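Local coordinates for uncharacterized protein (Treponema denticola ATCC 35404, PDB 6QNM) that probably binds oxygen at a di-iron centre carried on a metallo-beta-lactamase-type fold, at residues Asp14-Phe19 and Val41-Gly46; Asp71-Ile76 and Gly94-Lys99; Met139-Ser144 and Phe153-Glu158. One frame throughout, in Å; residues are numbered along the deposited sequence.

Contact 1 (Asp14-Phe19 and Val41-Gly46); sequences DADHKF and VDRGRG
His17 sets the edge of its imidazole against the carboxylate of Asp42, its antiparallel neighbour in a non-hydrogen-bonded pair. ND1 of His17 donates to OD2 of Asp42 over 2.6 Å, and the bond is nearly straight, 175° at the hydrogen. The oxygen lies in the ring plane and offers the lone pair facing away from its twin, while the carboxylate itself is turned 74° from the ring. With CG anti to the backbone N in both residues (chi1 -170° in His17), ring and carboxylate are brought to each other across the pair. The second nitrogen is engaged as well: NE2 of His17 bonds to Asp157, so both ring nitrogens are gripped by carboxylates and the ring's rotation is fixed. Such a setting would tend to stabilise a positively charged imidazole. OD1 of Asp42 takes the backbone N of Ser135.

On the more exposed side a salt bridge joins Asp16 and Arg43. NE of Arg43 stands 2.8 Å from OD1 of Asp16, the side chains running side by side, but the hydrogen is badly aimed and the bond is weak. Beneath it the backbone is firmer, Arg43 N reaching Asp16 O at 2.8 Å. Lys18 and Val41 exchange a pair of backbone bonds, N of Lys18 to O of Val41 at 2.8 Å and N of Val41 to O of Lys18 at 2.9 Å. Asp14 OD1 accepts from the backbone N of Asp16, an Asx turn just ahead of strand 17-23.

A type II' turn from Asp42 to Arg45 links strand 35-42 to strand 45-49, the next hairpin along the chain. His17 and Asp42 are the terminal pair at the open end of the antiparallel beta hairpin of strands 17-23 and 35-42, in the eight-stranded mixed sheet of a metallo-beta-lactamase fold.

Contact 2 (Asp71-Ile76 and Gly94-Lys99); sequences DKIDTI and GITKAK
Ala98 pushes its methyl group into the backbone of the strand opposite, and packing is close here: CB of Ala98 sits 3.3 Å from O of Ile73. The same methyl touches the side chains of two isoleucines, 4.3 Å from CG2 of Ile73 and 4.0 Å from CG1 of Ile76. Thr96 adds its CG2 methyl against Ile73, while its hydroxyl is turned between the backbone N and the carbonyl carbon (chi1 76°) and bonds back to the carbonyl of Trp92 in the preceding helix. Helix 57-65 supplies Phe57 against Ile95 and Ile64 against Ile73, which also meets Leu48 of strand 45-49.

Strand 73-77, helix 89-95 and strand 99-103 form a beta-alpha-beta crossover, and this contact is where its two parallel strands first meet as the chain comes off the helix. Lys99 serves as the joint: its N donates to O of Asp74 at 2.9 Å, and its O receives N of Ile76 at 2.7 Å. The side chain of Lys99 is exposed, yet its tip returns to a buried hydroxyl. Bent at its third and fourth torsions (chi3 -81°), it curls back over the carbonyl of Asp74 until NZ of Lys99 reaches OG1 of Thr75 at 3.2 Å. The carboxylate of Asp74 turns instead to Arg45.

Looser packing is confined to the start of the strand. There a water molecule replaces direct contact, donating to O of Asp71 and to O of Ile73 and meeting N of Lys97 only weakly, at 3.5 Å.

Contact 3 (Met139-Ser144 and Phe153-Glu158); sequences MKCIPS and FGLYDE
Leu155 and Met139 open the apolar group: CD1 of Leu155 comes across CB of Met139 at 3.8 Å and also touches SG of Cys141, while its other methyl faces the methionine sulfur. CG anti to the backbone N (chi1 -168°) tilts the leucine over the neighbouring strand in this way. On the same face the ring of Phe153 turns CD1 and CE1 to Pro143, CD1 of Phe153 lying 3.6 Å from CA of Pro143, and Pro143 also packs on Leu254 of the second subunit. On the opposite face, that of Ile142 and Tyr156, CG1 of Ile142 runs beside CB of Tyr156 at 3.8 Å.

Backbone bonds knit the strands into an antiparallel beta hairpin, 138-143 with 153-157, inside the six-stranded sheet of the metallo-beta-lactamase fold. N of Tyr156 meets O of Lys140 at 2.8 Å, and N of Ile142 reaches O of Gly154 at 2.8 Å.

Charged and polar ends gather at the two extremities. NZ of Lys140 and OE1 of Glu158 form a salt bridge, modelled so short that its detailed geometry is doubtful; CD of Lys140 also lies at the edge of the Tyr156 ring. Beside Met139, Asp157 bonds through OD2 to the hydroxyl of Ser160, an oxygen it shares with His17. At the far end, OG of Ser144 is bonded to the indole NE1 of Trp209.

Overall arrangement
Contact 3 lies deepest, its centre about 9 Å from the centre of the chain, and joins buried side-chain packing to regular backbone bonding. Contacts 1 and 2 have centres about 18 Å from that point; contact 2 is still largely buried, whereas half the touching residues of contact 1 are at least partly exposed, charged ones among them. Both belong to the same sheet, where strands 45-49 and 73-77 are neighbours: Gly46 probably bonds to Lys72 through the backbone, and Arg45 forms a salt bridge with Asp74. Contact 3 belongs to the other sheet, joined to contact 1 by His17 and Asp157. Antiparallel hairpins supply contacts 1 and 3, whereas contact 2 is a parallel pairing, about 5 Å from contact 3 between nearest atoms.

Contact 1 (Asp14-Phe19 and Val41-Gly46)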
ATOM      1  N   ASP A  14     -26.826 -19.896  10.577  1.00 34.57           N
ATOM      2  CA  ASP A  14     -28.209 -20.205  10.204  1.00 29.87           C
ATOM      3  C   ASP A  14     -28.399 -21.500   9.413  1.00 38.25           C
ATOM      4  O   ASP A  14     -29.291 -21.567   8.559  1.00 58.16           O
ATOM      5  CB  ASP A  14     -28.818 -19.036   9.413  1.00 34.64           C
ATOM      6  CG  ASP A  14     -28.263 -18.906   7.987  1.00 37.50           C
ATOM      7  OD1 ASP A  14     -27.500 -19.776   7.509  1.00 31.19           O
ATOM      8  OD2 ASP A  14     -28.600 -17.898   7.333  1.00 34.38           O
ATOM      9  N   ALA A  15     -27.562 -22.511   9.661  1.00 36.83           N
ATOM     10  CA  ALA A  15     -27.703 -23.852   9.086  1.00 38.59           C
ATOM     11  C   ALA A  15     -27.198 -23.928   7.649  1.00 31.31           C
ATOM     12  O   ALA A  15     -26.777 -24.997   7.199  1.00 40.73           O
ATOM     13  CB  ALA A  15     -29.152 -24.353   9.155  1.00 43.18           C
ATOM     14  N   ASP A  16     -27.245 -22.817   6.911  1.00 35.45           N
ATOM     15  CA  ASP A  16     -26.606 -22.739   5.604  1.00 38.01           C
ATOM     16  C   ASP A  16     -25.331 -21.912   5.595  1.00 33.72           C
ATOM     17  O   ASP A  16     -24.523 -22.064   4.671  1.00 33.33           O
ATOM     18  CB  ASP A  16     -27.565 -22.129   4.569  1.00 35.18           C
ATOM     19  CG  ASP A  16     -28.542 -23.138   4.003  1.00 52.89           C
ATOM     20  OD1 ASP A  16     -28.125 -24.278   3.707  1.00 54.18           O
ATOM     21  OD2 ASP A  16     -29.730 -22.785   3.855  1.00 61.31           O
ATOM     22  N   HIS A  17     -25.117 -21.068   6.599  1.00 26.17           N
ATOM     23  CA  HIS A  17     -24.195 -19.949   6.465  1.00 28.67           C
ATOM     24  C   HIS A  17     -23.652 -19.565   7.834  1.00 29.59           C
ATOM     25  O   HIS A  17     -24.409 -19.488   8.805  1.00 31.03           O
ATOM     26  CB  HIS A  17     -24.920 -18.766   5.811  1.00 27.89           C
ATOM     27  CG  HIS A  17     -24.023 -17.642   5.396  1.00 29.63           C
ATOM     28  ND1 HIS A  17     -23.512 -17.530   4.120  1.00 24.99           N
ATOM     29  CD2 HIS A  17     -23.583 -16.557   6.075  1.00 26.99           C
ATOM     30  CE1 HIS A  17     -22.778 -16.434   4.038  1.00 25.70           C
ATOM     31  NE2 HIS A  17     -22.805 -15.825   5.210  1.00 25.24           N
ATOM     32  N   LYS A  18     -22.337 -19.337   7.901  1.00 24.76           N
ATOM     33  CA  LYS A  18     -21.653 -18.910   9.115  1.00 28.75           C
ATOM     34  C   LYS A  18     -20.697 -17.770   8.795  1.00 27.18           C
ATOM     35  O   LYS A  18     -20.013 -17.798   7.766  1.00 25.00           O
ATOM     36  CB  LYS A  18     -20.844 -20.056   9.739  1.00 29.93           C
ATOM     37  CG  LYS A  18     -21.594 -20.966  10.692  1.00 31.33           C
ATOM     38  CD  LYS A  18     -20.714 -22.155  11.062  1.00 30.26           C
ATOM     39  CE  LYS A  18     -21.381 -23.061  12.085  1.00 41.34           C
ATOM     40  NZ  LYS A  18     -22.626 -23.682  11.558  1.00 35.58           N
ATOM     41  N   PHE A  19     -20.651 -16.775   9.680  1.00 23.78           N
ATOM     42  CA  PHE A  19     -19.645 -15.716   9.656  1.00 26.68           C
ATOM     43  C   PHE A  19     -18.858 -15.819  10.957  1.00 28.35           C
ATOM     44  O   PHE A  19     -19.428 -15.651  12.040  1.00 22.92           O
ATOM     45  CB  PHE A  19     -20.293 -14.334   9.503  1.00 18.65           C
ATOM     46  CG  PHE A  19     -19.329 -13.238   9.117  1.00 24.86           C
ATOM     47  CD1 PHE A  19     -19.377 -12.671   7.853  1.00 21.59           C
ATOM     48  CD2 PHE A  19     -18.390 -12.761  10.021  1.00 22.21           C
ATOM     49  CE1 PHE A  19     -18.502 -11.658   7.495  1.00 24.57           C
ATOM     50  CE2 PHE A  19     -17.513 -11.749   9.670  1.00 24.02           C
ATOM     51  CZ  PHE A  19     -17.565 -11.199   8.405  1.00 32.86           C
ATOM     52  N   VAL A  41     -18.333 -19.436   6.008  1.00 24.81           N
ATOM     53  CA  VAL A  41     -18.621 -20.784   5.538  1.00 24.99           C
ATOM     54  C   VAL A  41     -20.055 -20.795   5.036  1.00 29.79           C
ATOM     55  O   VAL A  41     -20.977 -20.400   5.760  1.00 26.17           O
ATOM     56  CB  VAL A  41     -18.404 -21.841   6.636  1.00 25.66           C
ATOM     57  CG1 VAL A  41     -18.752 -23.232   6.110  1.00 31.61           C
ATOM     58  CG2 VAL A  41     -16.964 -21.803   7.125  1.00 27.66           C
ATOM     59  N   ASP A  42     -20.238 -21.225   3.791  1.00 26.73           N
ATOM     60  CA  ASP A  42     -21.552 -21.263   3.165  1.00 30.25           C
ATOM     61  C   ASP A  42     -21.726 -22.628   2.526  1.00 34.28           C
ATOM     62  O   ASP A  42     -20.961 -22.996   1.626  1.00 22.69           O
ATOM     63  CB  ASP A  42     -21.708 -20.151   2.127  1.00 27.28           C
ATOM     64  CG  ASP A  42     -23.121 -20.042   1.617  1.00 30.26           C
ATOM     65  OD1 ASP A  42     -23.503 -20.881   0.777  1.00 28.82           O
ATOM     66  OD2 ASP A  42     -23.852 -19.134   2.066  1.00 29.43           O
ATOM     67  N   ARG A  43     -22.746 -23.360   2.975  1.00 30.15           N
ATOM     68  CA  ARG A  43     -22.851 -24.804   2.758  1.00 34.87           C
ATOM     69  C   ARG A  43     -21.575 -25.400   3.336  1.00 40.39           C
ATOM     70  O   ARG A  43     -21.335 -25.236   4.544  1.00 46.41           O
ATOM     71  CB  ARG A  43     -23.133 -25.100   1.283  1.00 32.78           C
ATOM     72  CG  ARG A  43     -24.405 -24.453   0.761  1.00 35.60           C
ATOM     73  CD  ARG A  43     -25.642 -25.226   1.194  1.00 42.52           C
ATOM     74  NE  ARG A  43     -26.850 -24.404   1.162  1.00 45.98           N
ATOM     75  CZ  ARG A  43     -27.826 -24.533   0.266  1.00 49.40           C
ATOM     76  NH1 ARG A  43     -28.887 -23.740   0.321  1.00 52.82           N
ATOM     77  NH2 ARG A  43     -27.745 -25.455  -0.685  1.00 43.75           N
ATOM     78  N   GLY A  44     -20.732 -26.059   2.555  1.00 39.23           N
ATOM     79  CA  GLY A  44     -19.499 -26.544   3.136  1.00 33.25           C
ATOM     80  C   GLY A  44     -18.263 -25.879   2.573  1.00 30.04           C
ATOM     81  O   GLY A  44     -17.167 -26.434   2.672  1.00 31.94           O
ATOM     82  N   ARG A  45     -18.427 -24.698   1.976  1.00 31.07           N
ATOM     83  CA  ARG A  45     -17.356 -24.002   1.277  1.00 30.18           C
ATOM     84  C   ARG A  45     -16.939 -22.744   2.031  1.00 26.63           C
ATOM     85  O   ARG A  45     -17.751 -22.101   2.703  1.00 26.77           O
ATOM     86  CB  ARG A  45     -17.779 -23.638  -0.149  1.00 28.44           C
ATOM     87  CG  ARG A  45     -18.552 -24.741  -0.861  1.00 35.90           C
ATOM     88  CD  ARG A  45     -17.782 -26.055  -0.861  1.00 35.55           C
ATOM     89  NE  ARG A  45     -16.529 -25.967  -1.605  1.00 28.90           N
ATOM     90  CZ  ARG A  45     -15.762 -27.015  -1.892  1.00 37.58           C
ATOM     91  NH1 ARG A  45     -14.639 -26.848  -2.578  1.00 33.61           N
ATOM     92  NH2 ARG A  45     -16.119 -28.230  -1.493  1.00 28.12           N
ATOM     93  N   GLY A  46     -15.661 -22.393   1.905  1.00 23.05           N
ATOM     94  CA  GLY A  46     -15.058 -21.343   2.705  1.00 23.26           C
ATOM     95  C   GLY A  46     -14.696 -20.107   1.901  1.00 26.43           C
ATOM     96  O   GLY A  46     -14.386 -20.189   0.710  1.00 24.88           O
TER

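Contact 2 (Asp71-Ile76 and Gly94-Lys99)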
ATOM      1  N   ASP A  71      -9.083 -27.525   2.212  1.00 38.48           N
ATOM      2  CA  ASP A  71      -9.511 -28.057   0.923  1.00 43.05           C
ATOM      3  C   ASP A  71     -10.662 -27.271   0.313  1.00 37.93           C
ATOM      4  O   ASP A  71     -10.698 -27.037  -0.899  1.00 42.70           O
ATOM      5  CB  ASP A  71      -9.962 -29.514   1.093  1.00 41.98           C
ATOM      6  CG  ASP A  71      -8.971 -30.509   0.546  1.00 51.10           C
ATOM      7  OD1 ASP A  71      -7.824 -30.113   0.267  1.00 62.47           O
ATOM      8  OD2 ASP A  71      -9.341 -31.692   0.401  1.00 61.13           O
ATOM      9  N   LYS A  72     -11.617 -26.878   1.151  1.00 32.11           N
ATOM     10  CA  LYS A  72     -12.894 -26.358   0.691  1.00 30.43           C
ATOM     11  C   LYS A  72     -12.970 -24.839   0.729  1.00 28.90           C
ATOM     12  O   LYS A  72     -14.064 -24.280   0.604  1.00 31.61           O
ATOM     13  CB  LYS A  72     -14.021 -26.983   1.511  1.00 34.48           C
ATOM     14  CG  LYS A  72     -13.871 -28.499   1.614  1.00 41.27           C
ATOM     15  CD  LYS A  72     -15.140 -29.196   2.064  1.00 38.39           C
ATOM     16  CE  LYS A  72     -14.912 -30.704   2.152  1.00 50.49           C
ATOM     17  NZ  LYS A  72     -16.180 -31.479   2.279  1.00 51.84           N
ATOM     18  N   ILE A  73     -11.842 -24.157   0.892  1.00 26.09           N
ATOM     19  CA  ILE A  73     -11.829 -22.703   0.787  1.00 30.98           C
ATOM     20  C   ILE A  73     -11.734 -22.370  -0.699  1.00 32.53           C
ATOM     21  O   ILE A  73     -10.709 -22.625  -1.338  1.00 32.92           O
ATOM     22  CB  ILE A  73     -10.675 -22.083   1.577  1.00 29.40           C
ATOM     23  CG1 ILE A  73     -10.878 -22.318   3.078  1.00 27.25           C
ATOM     24  CG2 ILE A  73     -10.575 -20.601   1.275  1.00 27.10           C
ATOM     25  CD1 ILE A  73      -9.677 -21.967   3.916  1.00 28.30           C
ATOM     26  N   ASP A  74     -12.811 -21.807  -1.252  1.00 25.91           N
ATOM     27  CA  ASP A  74     -12.903 -21.525  -2.681  1.00 31.52           C
ATOM     28  C   ASP A  74     -12.560 -20.090  -3.044  1.00 30.12           C
ATOM     29  O   ASP A  74     -12.263 -19.820  -4.213  1.00 31.32           O
ATOM     30  CB  ASP A  74     -14.320 -21.810  -3.194  1.00 29.54           C
ATOM     31  CG  ASP A  74     -14.766 -23.231  -2.924  1.00 36.51           C
ATOM     32  OD1 ASP A  74     -13.901 -24.127  -2.856  1.00 32.98           O
ATOM     33  OD2 ASP A  74     -15.988 -23.447  -2.785  1.00 39.26           O
ATOM     34  N   THR A  75     -12.606 -19.170  -2.088  1.00 28.26           N
ATOM     35  CA  THR A  75     -12.513 -17.750  -2.382  1.00 29.78           C
ATOM     36  C   THR A  75     -11.657 -17.063  -1.334  1.00 27.98           C
ATOM     37  O   THR A  75     -11.824 -17.304  -0.135  1.00 25.17           O
ATOM     38  CB  THR A  75     -13.909 -17.117  -2.422  1.00 27.29           C
ATOM     39  OG1 THR A  75     -14.651 -17.671  -3.515  1.00 34.17           O
ATOM     40  CG2 THR A  75     -13.820 -15.608  -2.580  1.00 27.40           C
ATOM     41  N   ILE A  76     -10.739 -16.216  -1.788  1.00 27.19           N
ATOM     42  CA  ILE A  76      -9.970 -15.341  -0.914  1.00 22.34           C
ATOM     43  C   ILE A  76     -10.251 -13.909  -1.339  1.00 26.25           C
ATOM     44  O   ILE A  76     -10.161 -13.579  -2.527  1.00 26.05           O
ATOM     45  CB  ILE A  76      -8.461 -15.641  -0.978  1.00 28.35           C
ATOM     46  CG1 ILE A  76      -8.154 -17.014  -0.381  1.00 29.41           C
ATOM     47  CG2 ILE A  76      -7.669 -14.554  -0.264  1.00 24.19           C
ATOM     48  CD1 ILE A  76      -6.699 -17.415  -0.521  1.00 30.90           C
ATOM     49  N   GLY A  94      -1.139 -22.282  -1.986  1.00 63.09           N
ATOM     50  CA  GLY A  94      -0.608 -23.627  -2.062  1.00 60.17           C
ATOM     51  C   GLY A  94      -1.452 -24.696  -1.403  1.00 59.08           C
ATOM     52  O   GLY A  94      -1.536 -25.827  -1.894  1.00 65.05           O
ATOM     53  N   ILE A  95      -2.113 -24.331  -0.305  1.00 61.69           N
ATOM     54  CA  ILE A  95      -2.950 -25.276   0.421  1.00 54.17           C
ATOM     55  C   ILE A  95      -4.417 -25.113   0.054  1.00 58.88           C
ATOM     56  O   ILE A  95      -5.216 -26.027   0.309  1.00 55.56           O
ATOM     57  CB  ILE A  95      -2.768 -25.149   1.948  1.00 54.90           C
ATOM     58  CG1 ILE A  95      -3.127 -23.737   2.399  1.00 55.90           C
ATOM     59  CG2 ILE A  95      -1.347 -25.492   2.342  1.00 62.31           C
ATOM     60  CD1 ILE A  95      -3.703 -23.658   3.795  1.00 54.84           C
ATOM     61  N   THR A  96      -4.792 -24.003  -0.554  1.00 61.56           N
ATOM     62  CA  THR A  96      -6.131 -23.821  -1.082  1.00 56.22           C
ATOM     63  C   THR A  96      -6.051 -23.812  -2.604  1.00 53.59           C
ATOM     64  O   THR A  96      -5.024 -23.512  -3.199  1.00 58.44           O
ATOM     65  CB  THR A  96      -6.757 -22.506  -0.616  1.00 54.91           C
ATOM     66  OG1 THR A  96      -6.183 -21.412  -1.352  1.00 49.13           O
ATOM     67  CG2 THR A  96      -6.492 -22.282   0.887  1.00 44.29           C
ATOM     68  N   LYS A  97      -7.157 -24.144  -3.223  1.00 55.16           N
ATOM     69  CA  LYS A  97      -7.343 -24.022  -4.650  1.00 57.36           C
ATOM     70  C   LYS A  97      -8.235 -22.819  -4.967  1.00 49.52           C
ATOM     71  O   LYS A  97      -8.964 -22.788  -5.972  1.00 47.04           O
ATOM     72  CB  LYS A  97      -7.879 -25.302  -5.266  1.00 58.36           C
ATOM     73  CG  LYS A  97      -6.821 -26.128  -5.948  1.00 67.42           C
ATOM     74  CD  LYS A  97      -7.467 -27.180  -6.828  1.00 74.17           C
ATOM     75  CE  LYS A  97      -6.823 -28.556  -6.611  1.00 77.52           C
ATOM     76  NZ  LYS A  97      -7.464 -29.693  -7.355  1.00 70.41           N
ATOM     77  N   ALA A  98      -8.191 -21.810  -4.097  1.00 38.54           N
ATOM     78  CA  ALA A  98      -9.154 -20.723  -4.094  1.00 40.52           C
ATOM     79  C   ALA A  98      -8.844 -19.676  -5.156  1.00 37.06           C
ATOM     80  O   ALA A  98      -7.696 -19.470  -5.559  1.00 30.55           O
ATOM     81  CB  ALA A  98      -9.185 -20.040  -2.725  1.00 34.21           C
ATOM     82  N   LYS A  99      -9.903 -19.006  -5.607  1.00 32.55           N
ATOM     83  CA  LYS A  99      -9.798 -17.782  -6.396  1.00 33.40           C
ATOM     84  C   LYS A  99      -9.522 -16.595  -5.482  1.00 32.50           C
ATOM     85  O   LYS A  99      -9.987 -16.551  -4.342  1.00 32.40           O
ATOM     86  CB  LYS A  99     -11.092 -17.518  -7.176  1.00 32.35           C
ATOM     87  CG  LYS A  99     -11.611 -18.713  -7.960  1.00 42.68           C
ATOM     88  CD  LYS A  99     -13.133 -18.672  -8.063  1.00 38.00           C
ATOM     89  CE  LYS A  99     -13.805 -19.197  -6.808  1.00 35.18           C
ATOM     90  NZ  LYS A  99     -15.107 -18.520  -6.542  1.00 38.71           N
TER
HETATM   91  O   HOH W   1     -10.396 -25.190  -2.592  1.00 41.70           O

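Contact 3 (Met139-Ser144 and Phe153-Glu158)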
ATOM      1  N   MET A 139     -22.264 -11.930  -1.670  1.00 24.20           N
ATOM      2  CA  MET A 139     -21.361 -11.013  -0.991  1.00 21.78           C
ATOM      3  C   MET A 139     -21.061  -9.885  -1.963  1.00 25.20           C
ATOM      4  O   MET A 139     -20.731 -10.145  -3.124  1.00 25.89           O
ATOM      5  CB  MET A 139     -20.060 -11.703  -0.574  1.00 24.36           C
ATOM      6  CG  MET A 139     -20.221 -13.112  -0.003  1.00 27.82           C
ATOM      7  SD  MET A 139     -18.629 -13.900   0.364  1.00 27.92           S
ATOM      8  CE  MET A 139     -18.079 -14.364  -1.272  1.00 26.78           C
ATOM      9  N   LYS A 140     -21.195  -8.643  -1.515  1.00 24.23           N
ATOM     10  CA  LYS A 140     -21.001  -7.523  -2.420  1.00 29.23           C
ATOM     11  C   LYS A 140     -19.676  -6.862  -2.047  1.00 25.68           C
ATOM     12  O   LYS A 140     -19.427  -6.608  -0.859  1.00 24.45           O
ATOM     13  CB  LYS A 140     -22.176  -6.529  -2.348  1.00 32.21           C
ATOM     14  CG  LYS A 140     -23.623  -7.157  -2.357  1.00 42.61           C
ATOM     15  CD  LYS A 140     -24.710  -6.032  -2.101  1.00 53.18           C
ATOM     16  CE  LYS A 140     -25.481  -5.490  -3.343  1.00 63.78           C
ATOM     17  NZ  LYS A 140     -26.878  -5.995  -2.891  1.00 54.72           N
ATOM     18  N   CYS A 141     -18.828  -6.596  -3.048  1.00 25.63           N
ATOM     19  CA  CYS A 141     -17.585  -5.862  -2.826  1.00 23.37           C
ATOM     20  C   CYS A 141     -17.924  -4.381  -2.772  1.00 25.10           C
ATOM     21  O   CYS A 141     -18.459  -3.838  -3.741  1.00 26.10           O
ATOM     22  CB  CYS A 141     -16.601  -6.135  -3.966  1.00 24.16           C
ATOM     23  SG  CYS A 141     -16.267  -7.881  -4.272  1.00 26.14           S
ATOM     24  N   ILE A 142     -17.635  -3.732  -1.651  1.00 23.83           N
ATOM     25  CA  ILE A 142     -18.098  -2.371  -1.384  1.00 24.79           C
ATOM     26  C   ILE A 142     -16.962  -1.414  -1.723  1.00 28.89           C
ATOM     27  O   ILE A 142     -15.902  -1.486  -1.088  1.00 23.07           O
ATOM     28  CB  ILE A 142     -18.549  -2.183   0.075  1.00 27.62           C
ATOM     29  CG1 ILE A 142     -19.646  -3.191   0.438  1.00 24.58           C
ATOM     30  CG2 ILE A 142     -19.000  -0.740   0.318  1.00 23.25           C
ATOM     31  CD1 ILE A 142     -20.823  -3.199  -0.523  1.00 26.31           C
ATOM     32  N   PRO A 143     -17.129  -0.520  -2.697  1.00 26.33           N
ATOM     33  CA  PRO A 143     -16.031   0.388  -3.062  1.00 18.93           C
ATOM     34  C   PRO A 143     -15.568   1.211  -1.865  1.00 26.91           C
ATOM     35  O   PRO A 143     -16.371   1.828  -1.162  1.00 25.96           O
ATOM     36  CB  PRO A 143     -16.651   1.267  -4.155  1.00 24.59           C
ATOM     37  CG  PRO A 143     -17.750   0.425  -4.736  1.00 26.41           C
ATOM     38  CD  PRO A 143     -18.295  -0.376  -3.581  1.00 23.73           C
ATOM     39  N   SER A 144     -14.250   1.209  -1.639  1.00 21.14           N
ATOM     40  CA  SER A 144     -13.652   1.821  -0.459  1.00 26.25           C
ATOM     41  C   SER A 144     -12.386   2.579  -0.830  1.00 29.22           C
ATOM     42  O   SER A 144     -11.451   2.678  -0.024  1.00 25.01           O
ATOM     43  CB  SER A 144     -13.348   0.771   0.614  1.00 22.82           C
ATOM     44  OG  SER A 144     -14.549   0.184   1.087  1.00 23.50           O
ATOM     45  N   PHE A 153     -11.550  -2.270  -1.313  1.00 19.45           N
ATOM     46  CA  PHE A 153     -12.920  -2.737  -1.159  1.00 21.41           C
ATOM     47  C   PHE A 153     -13.152  -3.302   0.234  1.00 20.71           C
ATOM     48  O   PHE A 153     -12.244  -3.855   0.862  1.00 22.95           O
ATOM     49  CB  PHE A 153     -13.269  -3.809  -2.201  1.00 19.97           C
ATOM     50  CG  PHE A 153     -13.345  -3.273  -3.600  1.00 21.70           C
ATOM     51  CD1 PHE A 153     -14.511  -2.685  -4.066  1.00 24.60           C
ATOM     52  CD2 PHE A 153     -12.245  -3.334  -4.438  1.00 19.89           C
ATOM     53  CE1 PHE A 153     -14.581  -2.174  -5.351  1.00 20.96           C
ATOM     54  CE2 PHE A 153     -12.308  -2.824  -5.726  1.00 23.55           C
ATOM     55  CZ  PHE A 153     -13.477  -2.241  -6.180  1.00 18.42           C
ATOM     56  N   GLY A 154     -14.383  -3.132   0.721  1.00 23.33           N
ATOM     57  CA  GLY A 154     -14.909  -3.965   1.780  1.00 22.95           C
ATOM     58  C   GLY A 154     -15.718  -5.112   1.187  1.00 23.78           C
ATOM     59  O   GLY A 154     -15.952  -5.181  -0.014  1.00 23.08           O
ATOM     60  N   LEU A 155     -16.158  -6.017   2.058  1.00 20.88           N
ATOM     61  CA  LEU A 155     -16.974  -7.150   1.638  1.00 21.99           C
ATOM     62  C   LEU A 155     -18.200  -7.233   2.531  1.00 25.13           C
ATOM     63  O   LEU A 155     -18.078  -7.454   3.740  1.00 22.37           O
ATOM     64  CB  LEU A 155     -16.191  -8.465   1.679  1.00 22.53           C
ATOM     65  CG  LEU A 155     -16.927  -9.615   0.980  1.00 30.50           C
ATOM     66  CD1 LEU A 155     -17.126  -9.305  -0.496  1.00 25.60           C
ATOM     67  CD2 LEU A 155     -16.202 -10.928   1.145  1.00 31.04           C
ATOM     68  N   TYR A 156     -19.374  -7.066   1.936  1.00 23.18           N
ATOM     69  CA  TYR A 156     -20.631  -7.090   2.668  1.00 21.47           C
ATOM     70  C   TYR A 156     -21.257  -8.467   2.495  1.00 23.79           C
ATOM     71  O   TYR A 156     -21.630  -8.854   1.383  1.00 23.31           O
ATOM     72  CB  TYR A 156     -21.571  -5.991   2.180  1.00 23.66           C
ATOM     73  CG  TYR A 156     -22.859  -5.908   2.966  1.00 27.16           C
ATOM     74  CD1 TYR A 156     -22.842  -5.735   4.344  1.00 27.95           C
ATOM     75  CD2 TYR A 156     -24.091  -6.010   2.332  1.00 32.70           C
ATOM     76  CE1 TYR A 156     -24.016  -5.659   5.069  1.00 26.45           C
ATOM     77  CE2 TYR A 156     -25.273  -5.937   3.049  1.00 35.20           C
ATOM     78  CZ  TYR A 156     -25.228  -5.762   4.418  1.00 34.75           C
ATOM     79  OH  TYR A 156     -26.397  -5.687   5.138  1.00 37.01           O
ATOM     80  N   ASP A 157     -21.354  -9.208   3.596  1.00 24.01           N
ATOM     81  CA  ASP A 157     -22.021 -10.506   3.612  1.00 24.66           C
ATOM     82  C   ASP A 157     -23.507 -10.247   3.809  1.00 27.19           C
ATOM     83  O   ASP A 157     -23.968 -10.025   4.932  1.00 28.68           O
ATOM     84  CB  ASP A 157     -21.450 -11.391   4.714  1.00 26.23           C
ATOM     85  CG  ASP A 157     -21.961 -12.822   4.645  1.00 29.04           C
ATOM     86  OD1 ASP A 157     -22.085 -13.367   3.524  1.00 28.56           O
ATOM     87  OD2 ASP A 157     -22.234 -13.405   5.716  1.00 27.98           O
ATOM     88  N   GLU A 158     -24.260 -10.267   2.705  1.00 26.62           N
ATOM     89  CA  GLU A 158     -25.676  -9.915   2.751  1.00 29.89           C
ATOM     90  C   GLU A 158     -26.450 -10.803   3.713  1.00 22.66           C
ATOM     91  O   GLU A 158     -27.324 -10.322   4.444  1.00 25.41           O
ATOM     92  CB  GLU A 158     -26.291 -10.027   1.357  1.00 27.92           C
ATOM     93  CG  GLU A 158     -26.069  -8.822   0.481  1.00 34.40           C
ATOM     94  CD  GLU A 158     -26.957  -8.832  -0.730  1.00 43.70           C
ATOM     95  OE1 GLU A 158     -27.337  -7.733  -1.197  1.00 48.92           O
ATOM     96  OE2 GLU A 158     -27.289  -9.934  -1.220  1.00 34.67           O
TER